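Local coordinates for hydrogenase expression/formation protein (hypb) (Archaeoglobus fulgidus, PDB 2WSM) that probably acts as a GTPase in hydrogenase maturation, binding nickel and zinc and dimerising in a GTP-dependent way, at residues Glu52-Glu57 with Glu203-Leu208; Asp180-Leu183 with Lys189-Glu192. All blocks are in the same frame, centred on the assembly; numbering follows the deposited sequence.

Interaction 1 of 2, residues Glu52-Glu57 with Glu203-Leu208; sequences ERIGNE and EWIDFL
Leu208, which meets Ile54 across this contact, also lays its CD1 methyl on one face of the Trp204 indole, 3.3 Å above the ring plane and displaced from its centre to the outer part of the ring. The Phe207 ring is met at its edge, in plane, by the carbonyl O of Trp204, one turn back on the same helix. NE1 of the indole is hydrogen-bonded to Thr50 OG1 of helix 43-54. Between the two helices the contact proper is aliphatic. Ile54 and Ile205 point their CG2 branches at one another, tip to tip, with 3.9 Å between these methyls. The other branch of Ile54 sits between its backbone N and carbonyl carbon (chi1 56°), which carries CD1 to the CD1 of Leu208, 4.2 Å away. The longer branch of Ile205 lies against Arg53, its CD1 3.7 Å from Arg53 CG. Arginine suits this margin because its methylenes can lie against an isoleucine while the chain, bent at chi2 and chi3, takes the guanidinium on to a salt bridge with Glu202, at the start of helix 201-212. With an alanine here in place of Ile205, the Ile54 CG2 methyl and the Arg53 methylenes would probably be left without their apolar neighbour, opening a gap between the helices, though the guanidinium keeps Glu202. Since no hydrogen bond joins the two segments, their attraction rests on largely buried hydrocarbon contacts, while directional bonds between the two helices include those of Trp204 with Thr50 and of Arg53 with Glu202.

Interaction 2 of 2, residues Asp180-Leu183 with Lys189-Glu192; sequences DAKL and KIIE
Ile190 reaches helix 174-184 through an extended outer branch: CG1 stands anti to the carbonyl carbon (chi1 -61°) and chi2 is close to 180°, a conformation that drives CD1 straight out from the strand to within 3.7 Å of Ala181 CB. Lys182 approaches the same methyl differently. Its chain leaves the helix with CG anti to the backbone N, then folds at chi3 and chi4, and this curl returns NZ to 3.8 Å from Ile190 CD1, the two side chains crossing at a slant. The backbone N of Lys182 lies equally near, also 3.8 Å from CD1, and Lys182 CB follows at 4.2 Å. One methyl is thus set against an alanine, a piece of helix backbone and the base and end of a curled lysine. Alanine fits because its single carbon lets the isoleucine come close to the helix, where the CA atoms of Ala181 and Ile190 are 7.9 Å apart. The arrangement belongs to a beta-alpha-beta crossover of a P-loop NTPase fold: strand 158-162 leads, by way of the short helix 167-170, to helix 174-184, which packs on the sheet before the chain returns as the parallel strand 189-192, outermost within this chain. Backbone bonds from Lys189 and Ile191 to Ile159, among others, tie the two strands together, and Ala181 also touches Ile159. Beta-branched isoleucine is at ease in an extended strand, and Ile190, partly exposed, extends the apolar patch beside Ile161. Lys182 is exposed, and a lysine suits the outer side of the contact because its long chain can bring NZ past the methyl while the ammonium stays near solvent.

How the interactions relate
Strand 189-192 joins the two contacts. Ile190 serves interaction 2 by pointing to helix 174-184, whereas its neighbours on the strand meet helix 201-212 of interaction 1: Ile191 CG1 lies 3.6 Å from Glu203 CD, Ile191 CD1 lies 3.8 Å from Trp204 N, and Lys189 CE is 4.0 Å from Phe207 CD1. The edge strand is therefore packed by helices on both its faces, although the contact centres are about 21 Å apart. Both segments of interaction 2 lie between Glu57 and Glu203 in sequence. Helix 43-54 begins at the end of what is probably the P-loop, expected to hold the phosphates of GTP, so interaction 1 fastens the far end of that helix to helix 201-212.

Interaction 1 of 2, residues Glu52-Glu57 with Glu203-Leu208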
loop_
_atom_site.group_PDB
_atom_site.type_symbol
_atom_site.label_atom_id
_atom_site.label_comp_id
_atom_site.label_asym_id
_atom_site.label_seq_id
_atom_site.Cartn_x
_atom_site.Cartn_y
_atom_site.Cartn_z
ATOM N N GLU A 52 11.924 21.063 -17.904
ATOM C CA GLU A 52 12.988 21.660 -18.699
ATOM C C GLU A 52 12.745 21.516 -20.195
ATOM O O GLU A 52 13.054 22.420 -20.967
ATOM C CB GLU A 52 14.337 21.059 -18.315
ATOM C CG GLU A 52 14.902 21.637 -17.032
ATOM C CD GLU A 52 15.828 20.685 -16.301
ATOM O OE1 GLU A 52 16.519 19.881 -16.968
ATOM O OE2 GLU A 52 15.865 20.750 -15.052
ATOM N N ARG A 53 12.176 20.387 -20.596
ATOM C CA ARG A 53 12.008 20.088 -22.012
ATOM C C ARG A 53 10.793 20.773 -22.645
ATOM O O ARG A 53 10.887 21.305 -23.746
ATOM C CB ARG A 53 11.964 18.572 -22.243
ATOM C CG ARG A 53 11.393 18.159 -23.594
ATOM C CD ARG A 53 12.324 18.510 -24.751
ATOM N NE ARG A 53 13.624 17.857 -24.619
ATOM C CZ ARG A 53 13.941 16.687 -25.169
ATOM N NH1 ARG A 53 15.155 16.176 -24.991
ATOM N NH2 ARG A 53 13.050 16.026 -25.897
ATOM N N ILE A 54 9.660 20.770 -21.955
ATOM C CA ILE A 54 8.430 21.310 -22.537
ATOM C C ILE A 54 7.780 22.423 -21.714
ATOM O O ILE A 54 6.659 22.833 -22.006
ATOM C CB ILE A 54 7.369 20.204 -22.774
ATOM C CG1 ILE A 54 7.081 19.449 -21.474
ATOM C CG2 ILE A 54 7.810 19.254 -23.892
ATOM C CD1 ILE A 54 5.862 18.555 -21.541
ATOM N N GLY A 55 8.480 22.912 -20.694
ATOM C CA GLY A 55 7.938 23.947 -19.822
ATOM C C GLY A 55 7.610 25.255 -20.529
ATOM O O GLY A 55 6.752 26.015 -20.081
ATOM N N ASN A 56 8.294 25.520 -21.637
ATOM C CA ASN A 56 8.052 26.728 -22.420
ATOM C C ASN A 56 6.818 26.629 -23.321
ATOM O O ASN A 56 6.171 27.636 -23.611
ATOM C CB ASN A 56 9.286 27.086 -23.255
ATOM C CG ASN A 56 10.459 27.546 -22.401
ATOM O OD1 ASN A 56 10.280 28.181 -21.358
ATOM N ND2 ASN A 56 11.673 27.227 -22.846
ATOM N N GLU A 57 6.498 25.416 -23.761
ATOM C CA GLU A 57 5.331 25.196 -24.612
ATOM C C GLU A 57 4.096 24.867 -23.772
ATOM O O GLU A 57 2.963 25.060 -24.212
ATOM C CB GLU A 57 5.587 24.050 -25.598
ATOM C CG GLU A 57 7.050 23.823 -25.957
ATOM C CD GLU A 57 7.325 22.389 -26.404
ATOM O OE1 GLU A 57 8.515 22.024 -26.556
ATOM O OE2 GLU A 57 6.352 21.624 -26.597
ATOM N N GLU A 203 10.026 9.268 -25.787
ATOM C CA GLU A 203 8.832 8.449 -25.676
ATOM C C GLU A 203 7.944 8.988 -24.557
ATOM O O GLU A 203 6.732 9.110 -24.730
ATOM C CB GLU A 203 9.210 6.993 -25.417
ATOM C CG GLU A 203 8.020 6.058 -25.295
ATOM C CD GLU A 203 8.386 4.589 -25.523
ATOM O OE1 GLU A 203 9.560 4.210 -25.308
ATOM O OE2 GLU A 203 7.492 3.813 -25.921
ATOM N N TRP A 204 8.559 9.314 -23.418
ATOM C CA TRP A 204 7.839 9.864 -22.272
ATOM C C TRP A 204 7.161 11.171 -22.642
ATOM O O TRP A 204 5.981 11.384 -22.356
ATOM C CB TRP A 204 8.805 10.079 -21.102
ATOM C CG TRP A 204 8.319 11.031 -20.036
ATOM C CD1 TRP A 204 8.776 12.290 -19.800
ATOM C CD2 TRP A 204 7.285 10.793 -19.064
ATOM N NE1 TRP A 204 8.097 12.854 -18.741
ATOM C CE2 TRP A 204 7.176 11.955 -18.274
ATOM C CE3 TRP A 204 6.440 9.714 -18.792
ATOM C CZ2 TRP A 204 6.260 12.067 -17.222
ATOM C CZ3 TRP A 204 5.529 9.824 -17.741
ATOM C CH2 TRP A 204 5.448 10.991 -16.973
ATOM N N ILE A 205 7.915 12.043 -23.298
ATOM C CA ILE A 205 7.402 13.350 -23.682
ATOM C C ILE A 205 6.246 13.182 -24.660
ATOM O O ILE A 205 5.202 13.823 -24.519
ATOM C CB ILE A 205 8.506 14.218 -24.306
ATOM C CG1 ILE A 205 9.554 14.578 -23.251
ATOM C CG2 ILE A 205 7.913 15.467 -24.931
ATOM C CD1 ILE A 205 9.102 15.639 -22.271
ATOM N N ASP A 206 6.437 12.304 -25.641
ATOM C CA ASP A 206 5.388 11.985 -26.607
ATOM C C ASP A 206 4.107 11.509 -25.931
ATOM O O ASP A 206 3.009 11.857 -26.353
ATOM C CB ASP A 206 5.876 10.929 -27.603
ATOM C CG ASP A 206 6.902 11.478 -28.587
ATOM O OD1 ASP A 206 6.846 12.687 -28.903
ATOM O OD2 ASP A 206 7.763 10.698 -29.047
ATOM N N PHE A 207 4.242 10.703 -24.884
ATOM C CA PHE A 207 3.074 10.264 -24.126
ATOM C C PHE A 207 2.355 11.454 -23.492
ATOM O O PHE A 207 1.127 11.519 -23.492
ATOM C CB PHE A 207 3.485 9.260 -23.052
ATOM C CG PHE A 207 2.520 9.164 -21.903
ATOM C CD1 PHE A 207 1.339 8.457 -22.029
ATOM C CD2 PHE A 207 2.810 9.762 -20.687
ATOM C CE1 PHE A 207 0.460 8.357 -20.969
ATOM C CE2 PHE A 207 1.937 9.666 -19.628
ATOM C CZ PHE A 207 0.757 8.965 -19.768
ATOM N N LEU A 208 3.124 12.394 -22.952
ATOM C CA LEU A 208 2.543 13.595 -22.356
ATOM C C LEU A 208 1.822 14.458 -23.397
ATOM O O LEU A 208 0.727 14.942 -23.150
ATOM C CB LEU A 208 3.614 14.422 -21.641
ATOM C CG LEU A 208 4.191 13.873 -20.339
ATOM C CD1 LEU A 208 5.252 14.831 -19.800
ATOM C CD2 LEU A 208 3.087 13.635 -19.309
#

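Interaction 2 of 2, residues Asp180-Leu183 with Lys189-Glu192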
loop_
_atom_site.group_PDB
_atom_site.type_symbol
_atom_site.label_atom_id
_atom_site.label_comp_id
_atom_site.label_asym_id
_atom_site.label_seq_id
_atom_site.Cartn_x
_atom_site.Cartn_y
_atom_site.Cartn_z
ATOM N N ASP A 180 7.325 -9.076 -16.758
ATOM C CA ASP A 180 6.477 -9.180 -15.571
ATOM C C ASP A 180 5.447 -8.046 -15.556
ATOM O O ASP A 180 4.296 -8.243 -15.184
ATOM C CB ASP A 180 7.316 -9.158 -14.292
ATOM C CG ASP A 180 8.217 -10.377 -14.158
ATOM O OD1 ASP A 180 7.970 -11.380 -14.844
ATOM O OD2 ASP A 180 9.178 -10.338 -13.362
ATOM N N ALA A 181 5.868 -6.865 -15.985
ATOM C CA ALA A 181 4.990 -5.701 -16.050
ATOM C C ALA A 181 3.829 -5.915 -17.017
ATOM O O ALA A 181 2.679 -5.590 -16.718
ATOM C CB ALA A 181 5.792 -4.468 -16.453
ATOM N N LYS A 182 4.157 -6.471 -18.177
ATOM C CA LYS A 182 3.201 -6.761 -19.239
ATOM C C LYS A 182 2.251 -7.899 -18.867
ATOM O O LYS A 182 1.054 -7.850 -19.162
ATOM C CB LYS A 182 3.969 -7.111 -20.514
ATOM C CG LYS A 182 3.111 -7.561 -21.677
ATOM C CD LYS A 182 3.956 -7.656 -22.946
ATOM C CE LYS A 182 4.820 -6.409 -23.104
ATOM N NZ LYS A 182 4.024 -5.154 -22.912
ATOM N N LEU A 183 2.781 -8.926 -18.214
ATOM C CA LEU A 183 1.936 -10.010 -17.738
ATOM C C LEU A 183 0.913 -9.488 -16.727
ATOM O O LEU A 183 -0.270 -9.846 -16.780
ATOM C CB LEU A 183 2.777 -11.114 -17.094
ATOM C CG LEU A 183 1.990 -12.368 -16.706
ATOM C CD1 LEU A 183 1.601 -13.146 -17.958
ATOM C CD2 LEU A 183 2.776 -13.250 -15.732
ATOM N N LYS A 189 1.312 1.124 -21.276
ATOM C CA LYS A 189 2.522 1.415 -22.023
ATOM C C LYS A 189 3.699 1.152 -21.090
ATOM O O LYS A 189 3.582 1.305 -19.874
ATOM C CB LYS A 189 2.548 2.874 -22.495
ATOM C CG LYS A 189 1.314 3.323 -23.278
ATOM C CD LYS A 189 1.477 4.756 -23.793
ATOM C CE LYS A 189 0.140 5.368 -24.210
ATOM N NZ LYS A 189 -0.339 4.895 -25.542
ATOM N N ILE A 190 4.829 0.757 -21.658
ATOM C CA ILE A 190 6.021 0.493 -20.869
ATOM C C ILE A 190 7.212 1.183 -21.514
ATOM O O ILE A 190 7.479 1.006 -22.698
ATOM C CB ILE A 190 6.298 -1.024 -20.743
ATOM C CG1 ILE A 190 5.127 -1.721 -20.050
ATOM C CG2 ILE A 190 7.572 -1.270 -19.973
ATOM C CD1 ILE A 190 5.321 -3.214 -19.857
ATOM N N ILE A 191 7.925 1.978 -20.732
ATOM C CA ILE A 191 9.083 2.680 -21.252
ATOM C C ILE A 191 10.329 2.275 -20.489
ATOM O O ILE A 191 10.336 2.260 -19.264
ATOM C CB ILE A 191 8.896 4.206 -21.153
ATOM C CG1 ILE A 191 7.709 4.655 -22.008
ATOM C CG2 ILE A 191 10.166 4.920 -21.575
ATOM C CD1 ILE A 191 7.274 6.095 -21.766
ATOM N N GLU A 192 11.380 1.929 -21.217
ATOM C CA GLU A 192 12.671 1.669 -20.608
ATOM C C GLU A 192 13.460 2.962 -20.650
ATOM O O GLU A 192 13.707 3.513 -21.721
ATOM C CB GLU A 192 13.409 0.577 -21.372
ATOM C CG GLU A 192 12.621 -0.712 -21.521
ATOM C CD GLU A 192 13.260 -1.641 -22.529
ATOM O OE1 GLU A 192 14.466 -1.946 -22.379
ATOM O OE2 GLU A 192 12.558 -2.050 -23.481
#